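Local coordinates for BrkA translocator (PDB 3QQ2), which forms, as the C-terminal translocator domain of a protein that inhibits classical-pathway complement activation, a hydrophilic outer-membrane pore for passage of the passenger domain, at residues A[152-166]-A[185-199]. The protein carries 1 engineered substitution. Numbering follows the deposited sequence.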
# COMPACT_ATOMS: atom_id res chain seq x y z
N ASN A 152 -17.70 53.39 22.73
CA ASN A 152 -16.29 53.71 22.41
C ASN A 152 -15.76 52.87 21.23
O ASN A 152 -14.56 52.64 21.09
CB ASN A 152 -15.42 53.55 23.67
CG ASN A 152 -14.11 54.32 23.60
OD1 ASN A 152 -13.17 53.89 22.93
ND2 ASN A 152 -14.02 55.41 24.36
N ASP A 153 -16.70 52.41 20.39
CA ASP A 153 -16.40 51.72 19.12
C ASP A 153 -15.85 50.30 19.23
O ASP A 153 -15.43 49.73 18.22
CB ASP A 153 -15.48 52.57 18.24
CG ASP A 153 -15.89 54.01 18.21
OD1 ASP A 153 -16.97 54.31 17.66
OD2 ASP A 153 -15.13 54.84 18.76
N TRP A 154 -15.84 49.75 20.44
CA TRP A 154 -15.59 48.32 20.67
C TRP A 154 -16.78 47.53 20.15
O TRP A 154 -17.93 47.93 20.31
CB TRP A 154 -15.45 48.03 22.16
CG TRP A 154 -14.28 48.62 22.86
CD1 TRP A 154 -14.20 49.87 23.39
CD2 TRP A 154 -13.01 47.99 23.14
NE1 TRP A 154 -12.97 50.07 23.98
CE2 TRP A 154 -12.22 48.93 23.84
CE3 TRP A 154 -12.48 46.73 22.87
CZ2 TRP A 154 -10.92 48.66 24.27
CZ3 TRP A 154 -11.17 46.45 23.30
CH2 TRP A 154 -10.41 47.41 23.99
N PHE A 155 -16.51 46.38 19.55
CA PHE A 155 -17.59 45.52 19.08
C PHE A 155 -17.49 44.12 19.65
O PHE A 155 -16.44 43.70 20.12
CB PHE A 155 -17.61 45.43 17.54
CG PHE A 155 -16.35 44.88 16.96
CD1 PHE A 155 -15.21 45.66 16.87
CD2 PHE A 155 -16.29 43.58 16.51
CE1 PHE A 155 -14.04 45.15 16.34
CE2 PHE A 155 -15.12 43.06 15.98
CZ PHE A 155 -13.99 43.84 15.90
N ALA A 156 -18.61 43.41 19.59
CA ALA A 156 -18.69 42.02 19.98
C ALA A 156 -19.25 41.24 18.79
O ALA A 156 -20.13 41.73 18.08
CB ALA A 156 -19.60 41.87 21.18
N GLU A 157 -18.74 40.04 18.56
CA GLU A 157 -19.12 39.34 17.33
C GLU A 157 -19.14 37.84 17.42
O GLU A 157 -18.15 37.20 17.12
CB GLU A 157 -18.23 39.75 16.18
CG GLU A 157 -18.80 39.43 14.81
CD GLU A 157 -17.91 39.94 13.69
OE1 GLU A 157 -18.28 40.96 13.05
OE2 GLU A 157 -16.83 39.33 13.49
N PRO A 158 -20.28 37.27 17.82
CA PRO A 158 -20.44 35.82 17.80
C PRO A 158 -20.50 35.30 16.37
O PRO A 158 -21.11 35.93 15.51
CB PRO A 158 -21.79 35.60 18.50
CG PRO A 158 -22.49 36.92 18.41
CD PRO A 158 -21.42 37.96 18.45
N GLN A 159 -19.86 34.15 16.13
CA GLN A 159 -19.86 33.57 14.79
C GLN A 159 -20.05 32.04 14.78
O GLN A 159 -19.58 31.33 15.67
CB GLN A 159 -18.60 33.99 14.02
CG GLN A 159 -17.27 33.57 14.68
CD GLN A 159 -16.13 34.59 14.49
OE1 GLN A 159 -14.94 34.23 14.52
NE2 GLN A 159 -16.49 35.86 14.30
N ALA A 160 -20.74 31.56 13.77
CA ALA A 160 -20.95 30.13 13.59
C ALA A 160 -20.55 29.68 12.17
O ALA A 160 -20.85 30.35 11.18
CB ALA A 160 -22.38 29.76 13.92
N GLU A 161 -19.84 28.56 12.10
CA GLU A 161 -19.35 28.02 10.86
C GLU A 161 -19.51 26.50 10.86
O GLU A 161 -18.87 25.78 11.64
CB GLU A 161 -17.88 28.42 10.62
CG GLU A 161 -17.32 27.93 9.24
CD GLU A 161 -15.83 28.26 8.99
OE1 GLU A 161 -14.96 27.90 9.83
OE2 GLU A 161 -15.54 28.87 7.93
N VAL A 162 -20.38 26.02 9.99
CA VAL A 162 -20.43 24.61 9.64
C VAL A 162 -19.59 24.39 8.36
O VAL A 162 -19.58 25.23 7.47
CB VAL A 162 -21.90 24.10 9.53
CG1 VAL A 162 -22.85 25.26 9.29
CG2 VAL A 162 -22.05 23.05 8.43
N MET A 163 -18.87 23.29 8.30
CA MET A 163 -18.02 22.99 7.15
C MET A 163 -18.18 21.51 6.75
O MET A 163 -18.16 20.62 7.60
CB MET A 163 -16.57 23.34 7.49
CG MET A 163 -15.50 22.63 6.69
SD MET A 163 -14.73 23.70 5.47
CE MET A 163 -13.48 22.60 4.82
N LEU A 164 -18.40 21.25 5.46
CA LEU A 164 -18.50 19.88 4.93
C LEU A 164 -17.41 19.68 3.91
O LEU A 164 -17.16 20.57 3.10
CB LEU A 164 -19.86 19.61 4.27
CG LEU A 164 -21.23 19.89 4.93
CD1 LEU A 164 -22.38 19.10 4.26
CD2 LEU A 164 -21.26 19.64 6.45
N TRP A 165 -16.73 18.54 3.94
CA TRP A 165 -15.83 18.24 2.84
C TRP A 165 -15.60 16.76 2.60
O TRP A 165 -15.68 15.96 3.53
CB TRP A 165 -14.52 18.96 3.02
CG TRP A 165 -13.77 18.56 4.18
CD1 TRP A 165 -13.81 19.14 5.39
CD2 TRP A 165 -12.84 17.49 4.26
NE1 TRP A 165 -12.96 18.49 6.25
CE2 TRP A 165 -12.34 17.47 5.58
CE3 TRP A 165 -12.38 16.52 3.35
CZ2 TRP A 165 -11.40 16.53 6.02
CZ3 TRP A 165 -11.44 15.58 3.78
CH2 TRP A 165 -10.96 15.59 5.11
N ARG A 166 -15.32 16.42 1.33
CA ARG A 166 -14.99 15.07 0.96
C ARG A 166 -13.70 14.98 0.20
O ARG A 166 -13.38 15.80 -0.64
CB ARG A 166 -16.10 14.35 0.18
CG ARG A 166 -16.04 12.81 0.47
CD ARG A 166 -16.41 11.86 -0.69
NE ARG A 166 -17.82 11.45 -0.67
CZ ARG A 166 -18.75 11.88 -1.53
NH1 ARG A 166 -18.45 12.75 -2.50
NH2 ARG A 166 -19.99 11.43 -1.43
N ASN A 185 -12.20 9.46 2.98
CA ASN A 185 -12.82 10.09 4.13
C ASN A 185 -13.70 11.28 3.73
O ASN A 185 -13.48 11.89 2.70
CB ASN A 185 -11.75 10.50 5.14
CG ASN A 185 -10.66 11.35 4.51
OD1 ASN A 185 -9.48 11.00 4.58
ND2 ASN A 185 -11.05 12.47 3.89
N THR A 186 -14.69 11.59 4.56
CA THR A 186 -15.73 12.59 4.30
C THR A 186 -16.14 13.20 5.65
O THR A 186 -16.69 12.49 6.49
CB THR A 186 -16.95 11.96 3.56
OG1 THR A 186 -18.12 12.76 3.74
CG2 THR A 186 -17.25 10.57 4.08
N ALA A 187 -15.88 14.50 5.85
CA ALA A 187 -15.93 15.11 7.21
C ALA A 187 -16.74 16.41 7.43
O ALA A 187 -16.53 17.40 6.73
CB ALA A 187 -14.50 15.30 7.76
N THR A 188 -17.60 16.40 8.45
CA THR A 188 -18.27 17.61 8.97
C THR A 188 -17.47 18.36 10.06
O THR A 188 -16.79 17.75 10.87
CB THR A 188 -19.69 17.28 9.48
OG1 THR A 188 -20.59 17.25 8.37
CG2 THR A 188 -20.18 18.31 10.49
N LEU A 189 -17.55 19.70 10.03
CA LEU A 189 -17.05 20.58 11.09
C LEU A 189 -18.13 21.53 11.52
O LEU A 189 -18.88 22.04 10.68
CB LEU A 189 -15.86 21.43 10.64
CG LEU A 189 -14.46 20.88 10.93
CD1 LEU A 189 -14.19 19.60 10.12
CD2 LEU A 189 -13.36 21.93 10.71
N GLY A 190 -18.20 21.72 12.84
CA GLY A 190 -18.95 22.81 13.48
C GLY A 190 -17.91 23.76 14.07
O GLY A 190 -16.85 23.30 14.51
N ARG A 191 -18.17 25.06 14.03
CA ARG A 191 -17.30 26.01 14.73
C ARG A 191 -17.98 27.23 15.38
O ARG A 191 -18.69 28.01 14.74
CB ARG A 191 -16.11 26.41 13.88
CG ARG A 191 -15.16 27.39 14.57
CD ARG A 191 -13.69 26.95 14.49
NE ARG A 191 -13.02 27.13 13.18
CZ ARG A 191 -13.12 26.29 12.15
NH1 ARG A 191 -13.88 25.21 12.25
NH2 ARG A 191 -12.47 26.53 11.02
N LEU A 192 -17.73 27.35 16.69
CA LEU A 192 -18.25 28.41 17.56
C LEU A 192 -17.11 29.31 18.00
O LEU A 192 -16.01 28.82 18.27
CB LEU A 192 -18.88 27.80 18.80
CG LEU A 192 -20.18 27.02 18.62
CD1 LEU A 192 -20.85 26.95 19.96
CD2 LEU A 192 -21.11 27.69 17.63
N GLY A 193 -17.37 30.61 18.09
CA GLY A 193 -16.36 31.59 18.43
C GLY A 193 -16.92 32.98 18.67
O GLY A 193 -18.07 33.28 18.34
N LEU A 194 -16.09 33.83 19.26
CA LEU A 194 -16.44 35.21 19.54
C LEU A 194 -15.21 36.09 19.42
O LEU A 194 -14.15 35.74 19.95
CB LEU A 194 -16.99 35.29 20.95
CG LEU A 194 -17.41 36.64 21.50
CD1 LEU A 194 -18.87 36.96 21.16
CD2 LEU A 194 -17.22 36.62 22.99
N ARG A 195 -15.34 37.22 18.73
CA ARG A 195 -14.27 38.25 18.78
C ARG A 195 -14.70 39.57 19.46
O ARG A 195 -15.84 40.01 19.32
CB ARG A 195 -13.60 38.47 17.40
CG ARG A 195 -14.46 39.03 16.26
CD ARG A 195 -13.89 38.62 14.85
NE ARG A 195 -13.07 39.64 14.16
CZ ARG A 195 -13.56 40.65 13.44
NH1 ARG A 195 -14.88 40.81 13.32
NH2 ARG A 195 -12.75 41.53 12.84
N PHE A 196 -13.78 40.16 20.22
CA PHE A 196 -13.99 41.48 20.78
C PHE A 196 -12.95 42.40 20.20
O PHE A 196 -11.77 42.09 20.27
CB PHE A 196 -13.75 41.49 22.28
CG PHE A 196 -14.85 40.89 23.07
CD1 PHE A 196 -16.16 41.29 22.88
CD2 PHE A 196 -14.56 39.92 24.04
CE1 PHE A 196 -17.18 40.74 23.63
CE2 PHE A 196 -15.57 39.35 24.78
CZ PHE A 196 -16.89 39.76 24.59
N GLY A 197 -13.36 43.53 19.66
CA GLY A 197 -12.37 44.51 19.23
C GLY A 197 -12.83 45.94 19.42
O GLY A 197 -13.92 46.20 19.94
N ARG A 198 -11.96 46.85 18.99
CA ARG A 198 -12.30 48.27 18.89
C ARG A 198 -12.07 48.74 17.45
O ARG A 198 -11.02 48.44 16.85
CB ARG A 198 -11.52 49.12 19.92
CG ARG A 198 -11.80 50.62 19.89
CD ARG A 198 -11.48 51.27 21.23
NE ARG A 198 -10.98 52.64 21.14
CZ ARG A 198 -9.69 52.97 21.09
NH1 ARG A 198 -8.75 52.02 21.11
NH2 ARG A 198 -9.32 54.25 21.02
N ARG A 199 -13.06 49.42 16.89
CA ARG A 199 -12.92 50.08 15.59
C ARG A 199 -12.22 51.40 15.87
O ARG A 199 -12.78 52.26 16.55
CB ARG A 199 -14.30 50.31 14.96
CG ARG A 199 -14.29 51.17 13.69
CD ARG A 199 -14.31 50.34 12.41
NE ARG A 199 -15.63 49.76 12.14
CZ ARG A 199 -15.85 48.67 11.39
NH1 ARG A 199 -14.85 48.02 10.81
NH2 ARG A 199 -17.10 48.22 11.22
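The ring of Phe-155 lies flat over the backbone of Gly-197: Gly-197 N lies 3.7 Å above the plane of the Phe-155 ring, over its centre, while Arg-199 N lies at the ring's edge. With CG between the backbone N and carbonyl carbon (chi1 60°), Phe-155 folds across to the glycine, which has no side chain to oppose it. Ala-187 CB lies over one face of the Trp-165 indole, offset toward the rim, with Leu-189 CD1 at the edge. Over the five-membered ring of Trp-154, Arg-198 CD makes a CH-pi contact. The two segments are neighbouring antiparallel strands of the autotransporter beta-barrel, and they illustrate how such a wall sorts its residues by alternation. Phe-155, Glu-157, Gln-159, Glu-161, Met-163 and Trp-165 share one face with Arg-191 and Arg-195, consistent with a hydrophilic pore lining. The other carries Ala-156, Pro-158, Leu-164, Leu-192, Leu-194 and Phe-196, a mainly apolar surface probably turned to lipid. There Phe-196 presents its edge to Phe-155 O and to Ala-156 CB.

Two acid–arginine pairs show how differently a carboxylate can meet a guanidinium. Glu-157 OE2 comes in at the edge of the Arg-195 group and takes a hydrogen bond from NH1 within a salt bridge, while Phe-155 CE2 lies over the rim of one face of that guanidinium, the ring being steeply inclined to it. Glu-161 OE1 instead stands 3.1 Å above the Arg-191 plane, so attraction there is of charge alone; Arg-191 NH1 is hydrogen-bonded to Thr-217 OG1 on the next strand, 207-221. Backbone hydrogen bonds in both directions join Trp-165 to Ala-187, Ala-187 N reaching Trp-165 O at 2.7 Å.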